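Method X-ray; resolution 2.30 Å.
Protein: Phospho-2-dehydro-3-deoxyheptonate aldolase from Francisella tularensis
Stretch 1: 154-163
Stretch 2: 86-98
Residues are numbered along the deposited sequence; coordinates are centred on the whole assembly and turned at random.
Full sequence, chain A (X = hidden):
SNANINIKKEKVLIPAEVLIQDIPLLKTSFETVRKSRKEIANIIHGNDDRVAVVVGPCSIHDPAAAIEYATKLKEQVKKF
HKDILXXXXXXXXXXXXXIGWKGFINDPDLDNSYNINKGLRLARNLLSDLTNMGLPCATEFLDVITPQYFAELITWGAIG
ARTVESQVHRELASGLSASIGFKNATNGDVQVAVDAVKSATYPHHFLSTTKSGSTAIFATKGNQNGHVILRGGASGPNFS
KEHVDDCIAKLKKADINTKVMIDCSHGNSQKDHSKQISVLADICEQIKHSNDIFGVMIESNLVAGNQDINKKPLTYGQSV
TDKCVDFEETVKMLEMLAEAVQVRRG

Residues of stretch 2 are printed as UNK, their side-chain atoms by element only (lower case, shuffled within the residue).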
# COMPACT_ATOMS: atom_id res chain seq x y z
N ILE A 154 -19.64 9.61 -1.74
CA ILE A 154 -18.81 9.31 -2.91
C ILE A 154 -19.55 8.35 -3.86
O ILE A 154 -20.03 7.28 -3.44
CB ILE A 154 -17.48 8.68 -2.48
CG1 ILE A 154 -16.67 9.70 -1.68
CG2 ILE A 154 -16.67 8.17 -3.69
CD1 ILE A 154 -16.45 11.01 -2.38
N THR A 155 -19.63 8.78 -5.12
CA THR A 155 -20.23 8.01 -6.21
C THR A 155 -19.23 7.03 -6.83
O THR A 155 -19.58 5.90 -7.15
CB THR A 155 -20.70 8.95 -7.30
OG1 THR A 155 -21.84 9.68 -6.83
CG2 THR A 155 -21.07 8.16 -8.59
N TRP A 156 -18.00 7.50 -7.01
CA TRP A 156 -16.96 6.75 -7.66
C TRP A 156 -15.65 7.05 -6.96
O TRP A 156 -15.36 8.21 -6.68
CB TRP A 156 -16.83 7.19 -9.12
CG TRP A 156 -15.73 6.54 -9.87
CD1 TRP A 156 -15.82 5.41 -10.63
CD2 TRP A 156 -14.38 6.98 -9.97
NE1 TRP A 156 -14.61 5.12 -11.18
CE2 TRP A 156 -13.71 6.08 -10.80
CE3 TRP A 156 -13.67 8.06 -9.43
CZ2 TRP A 156 -12.37 6.20 -11.11
CZ3 TRP A 156 -12.34 8.18 -9.74
CH2 TRP A 156 -11.70 7.26 -10.57
N GLY A 157 -14.86 6.03 -6.69
CA GLY A 157 -13.58 6.22 -6.01
C GLY A 157 -12.44 5.57 -6.72
O GLY A 157 -12.66 4.76 -7.61
N ALA A 158 -11.22 5.90 -6.32
CA ALA A 158 -10.03 5.35 -6.95
C ALA A 158 -9.06 4.78 -5.94
O ALA A 158 -8.93 5.31 -4.83
CB ALA A 158 -9.33 6.41 -7.78
N ILE A 159 -8.36 3.71 -6.35
CA ILE A 159 -7.16 3.25 -5.68
C ILE A 159 -6.00 3.72 -6.55
O ILE A 159 -5.97 3.46 -7.75
CB ILE A 159 -7.13 1.73 -5.53
CG1 ILE A 159 -8.37 1.25 -4.76
CG2 ILE A 159 -5.85 1.26 -4.83
CD1 ILE A 159 -8.51 1.88 -3.37
N GLY A 160 -5.05 4.42 -5.94
CA GLY A 160 -3.96 5.05 -6.69
C GLY A 160 -2.92 4.07 -7.20
O GLY A 160 -2.90 2.91 -6.79
N ALA A 161 -2.07 4.54 -8.10
CA ALA A 161 -1.03 3.71 -8.70
C ALA A 161 -0.09 3.12 -7.65
O ALA A 161 0.43 2.02 -7.83
CB ALA A 161 -0.23 4.53 -9.71
N ARG A 162 0.14 3.87 -6.58
CA ARG A 162 1.09 3.49 -5.56
C ARG A 162 0.57 2.44 -4.58
O ARG A 162 1.37 1.84 -3.84
CB ARG A 162 1.57 4.74 -4.81
CG ARG A 162 2.57 5.54 -5.62
CD ARG A 162 3.03 6.80 -4.94
NE ARG A 162 3.49 6.57 -3.57
CZ ARG A 162 4.21 7.44 -2.86
NH1 ARG A 162 4.59 8.60 -3.39
NH2 ARG A 162 4.57 7.14 -1.61
N THR A 163 -0.75 2.21 -4.57
CA THR A 163 -1.37 1.25 -3.65
C THR A 163 -2.13 0.12 -4.37
O THR A 163 -2.86 -0.64 -3.74
CB THR A 163 -2.29 1.96 -2.66
OG1 THR A 163 -3.11 2.89 -3.36
CG2 THR A 163 -1.47 2.71 -1.62
N UNK A 86 -20.99 13.41 -15.79
CA UNK A 86 -19.96 14.25 -15.18
C UNK A 86 -19.91 13.96 -13.70
O UNK A 86 -20.94 14.01 -13.02
c UNK A 86 -20.56 17.44 -17.29
c UNK A 86 -19.27 16.59 -14.56
c UNK A 86 -20.00 16.11 -16.89
c UNK A 86 -20.21 15.76 -15.41
N UNK A 87 -18.71 13.63 -13.23
CA UNK A 87 -18.45 13.38 -11.82
C UNK A 87 -17.33 14.30 -11.40
O UNK A 87 -16.27 14.31 -12.03
c UNK A 87 -18.71 9.52 -11.86
c UNK A 87 -17.71 11.75 -10.06
c UNK A 87 -18.01 11.94 -11.56
c UNK A 87 -19.10 10.96 -12.03
N UNK A 88 -17.54 15.09 -10.37
CA UNK A 88 -16.51 16.03 -9.97
C UNK A 88 -15.43 15.40 -9.11
O UNK A 88 -15.71 14.73 -8.12
c UNK A 88 -15.83 18.07 -8.77
c UNK A 88 -14.78 20.52 -7.48
c UNK A 88 -17.03 17.21 -9.19
se UNK A 88 -16.36 19.77 -8.40
N UNK A 89 -14.20 15.71 -9.49
CA UNK A 89 -13.01 15.21 -8.82
C UNK A 89 -12.76 16.03 -7.56
O UNK A 89 -12.54 17.25 -7.63
c UNK A 89 -7.42 14.00 -9.66
n UNK A 89 -8.15 15.10 -9.62
c UNK A 89 -9.42 15.29 -10.30
c UNK A 89 -10.53 14.78 -9.37
n UNK A 89 -6.30 13.93 -8.95
c UNK A 89 -11.85 15.34 -9.81
n UNK A 89 -7.79 12.97 -10.41
N UNK A 90 -12.84 15.38 -6.41
CA UNK A 90 -12.64 16.04 -5.13
C UNK A 90 -11.57 15.28 -4.35
O UNK A 90 -11.89 14.46 -3.48
c UNK A 90 -13.84 17.16 -3.22
c UNK A 90 -15.14 16.47 -5.23
c UNK A 90 -13.96 16.13 -4.32
N UNK A 91 -10.30 15.53 -4.69
CA UNK A 91 -9.18 14.78 -4.12
C UNK A 91 -8.53 15.50 -2.95
O UNK A 91 -8.33 16.71 -3.00
c UNK A 91 -8.14 14.47 -5.19
c UNK A 91 -10.04 11.91 -7.26
c UNK A 91 -9.09 10.94 -7.46
c UNK A 91 -7.52 12.23 -6.18
c UNK A 91 -7.82 11.09 -6.92
c UNK A 91 -9.73 13.04 -6.54
o UNK A 91 -9.41 9.82 -8.20
c UNK A 91 -8.46 13.23 -5.98
N UNK A 92 -8.20 14.76 -1.91
CA UNK A 92 -7.71 15.38 -0.67
C UNK A 92 -6.28 14.98 -0.31
O UNK A 92 -5.85 15.19 0.82
c UNK A 92 -10.23 16.98 0.25
c UNK A 92 -12.59 16.68 0.01
c UNK A 92 -12.42 15.31 0.08
c UNK A 92 -10.04 15.61 0.32
c UNK A 92 -8.66 15.04 0.48
c UNK A 92 -11.50 17.52 0.10
c UNK A 92 -11.15 14.77 0.22
N UNK A 93 -5.55 14.44 -1.28
CA UNK A 93 -4.20 13.96 -1.02
C UNK A 93 -3.35 14.03 -2.30
O UNK A 93 -3.83 13.75 -3.40
c UNK A 93 -4.26 12.52 -0.47
o UNK A 93 -1.41 10.24 0.09
c UNK A 93 -2.17 11.02 -0.54
o UNK A 93 -2.25 11.00 -1.79
c UNK A 93 -3.01 12.02 0.27
N UNK A 94 -2.09 14.42 -2.14
CA UNK A 94 -1.14 14.47 -3.25
C UNK A 94 0.00 13.49 -2.98
O UNK A 94 0.68 13.59 -1.95
c UNK A 94 0.03 15.67 -5.85
c UNK A 94 0.50 16.06 -4.46
c UNK A 94 1.14 15.88 -6.87
c UNK A 94 -0.59 15.89 -3.39
n UNK A 94 2.18 14.85 -6.72
N UNK A 95 0.20 12.52 -3.88
CA UNK A 95 1.38 11.65 -3.79
C UNK A 95 2.70 12.42 -3.88
O UNK A 95 2.84 13.34 -4.70
c UNK A 95 -0.81 11.99 -4.82
c UNK A 95 -0.03 11.14 -5.74
c UNK A 95 1.25 10.71 -5.01
N UNK A 96 3.67 12.02 -3.04
CA UNK A 96 5.02 12.60 -3.02
C UNK A 96 6.08 11.50 -3.04
O UNK A 96 5.96 10.51 -2.32
c UNK A 96 5.22 13.45 -1.75
n UNK A 96 4.04 18.07 -4.14
c UNK A 96 3.21 17.84 -3.13
n UNK A 96 3.34 16.75 -2.38
c UNK A 96 4.37 15.71 -2.56
c UNK A 96 4.20 14.57 -1.54
n UNK A 96 2.24 18.71 -2.86
N UNK A 97 7.11 11.69 -3.86
CA UNK A 97 8.22 10.73 -3.98
C UNK A 97 8.84 10.41 -2.61
O UNK A 97 9.10 9.25 -2.30
c UNK A 97 10.43 10.24 -5.13
o UNK A 97 8.72 11.58 -6.19
c UNK A 97 9.31 11.27 -4.93
N UNK A 98 9.09 11.45 -1.81
CA UNK A 98 9.53 11.29 -0.43
C UNK A 98 8.69 12.16 0.51
O UNK A 98 7.85 11.64 1.25
c UNK A 98 11.06 11.56 -0.26
o UNK A 98 11.38 12.90 -0.65
c UNK A 98 11.88 10.58 -1.09
O HOH W 1 6.50 9.23 0.44

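Position 86 carries four side-chain carbons, forked at the first with one arm two carbons long, and lies out of reach of stretch 1; it is Ile86. Position 87 repeats that forked four-carbon pattern but points toward stretch 1. The end of its longer arm lies against Thr155 and Trp156, and the branching identifies Ile87; its CD1 is 4.1 Å from CB of Trp156 and 4.3 Å from CG2 of Thr155. At position 88 an unbranched chain of two carbons, a selenium and a last carbon, all remote from stretch 1, defines Met88, present as selenomethionine.

Position 89 has three carbons, a nitrogen and a carbon bearing two more nitrogens, a guanidinium that makes no contact with stretch 1: Arg89. At position 90 one carbon carries two others, the compact fork of Val90, again without contact. Position 91 shows one carbon followed by a six-carbon ring bearing an oxygen. Its CA-to-CB bond points sideways, yet the oxygen at the ring's far end reaches Ala158 and Trp156. A ring bearing a single oxygen makes this Tyr91, with OH 3.4 Å from CB of Ala158 and 3.7 Å from CZ3 of Trp156, at the edge of the indole.

Position 92 has a similar ring without the oxygen and does not touch stretch 1: Phe92. Position 93, three carbons with two oxygens on the third, is Glu93; its CA-to-CB bond points toward stretch 1 but the side chain stops short of contact. Four carbons in a row ending in nitrogen make position 94 Lys94, whose NZ donates a hydrogen bond, 2.6 Å long, to the backbone O of position 95.

There, three carbons close a ring onto the backbone nitrogen, giving Pro95, whose CB is 4.3 Å from NH1 of Arg162. Position 96 bears three carbons, a nitrogen and a carbon with two further nitrogens. This is Arg96, whose CA-to-CB bond points away and whose side chain stays out of contact, leaving the contact to its carbonyl. Positions 97 and 98 each have one carbon carrying an oxygen and a carbon, and in both the CA-to-CB bond points away: Thr97 and Thr98.

The contact thus has two parts. Near its start, Ile87 packs on Trp156 and Thr155, and Tyr91 reaches Ala158 and the indole edge. Farther along, Arg162 extends toward the loop, and its NH1 donates a nearly straight hydrogen bond of 2.6 Å to O of Arg96, near the guanidinium plane. A water reinforces this end, donating to O of Arg96 (3.1 Å) and O of Thr98 (2.9 Å) and weakly accepting from NH2 of Arg162 (3.5 Å).

Stretch 2, residues 86-98: IIMRVYFEKPRTT
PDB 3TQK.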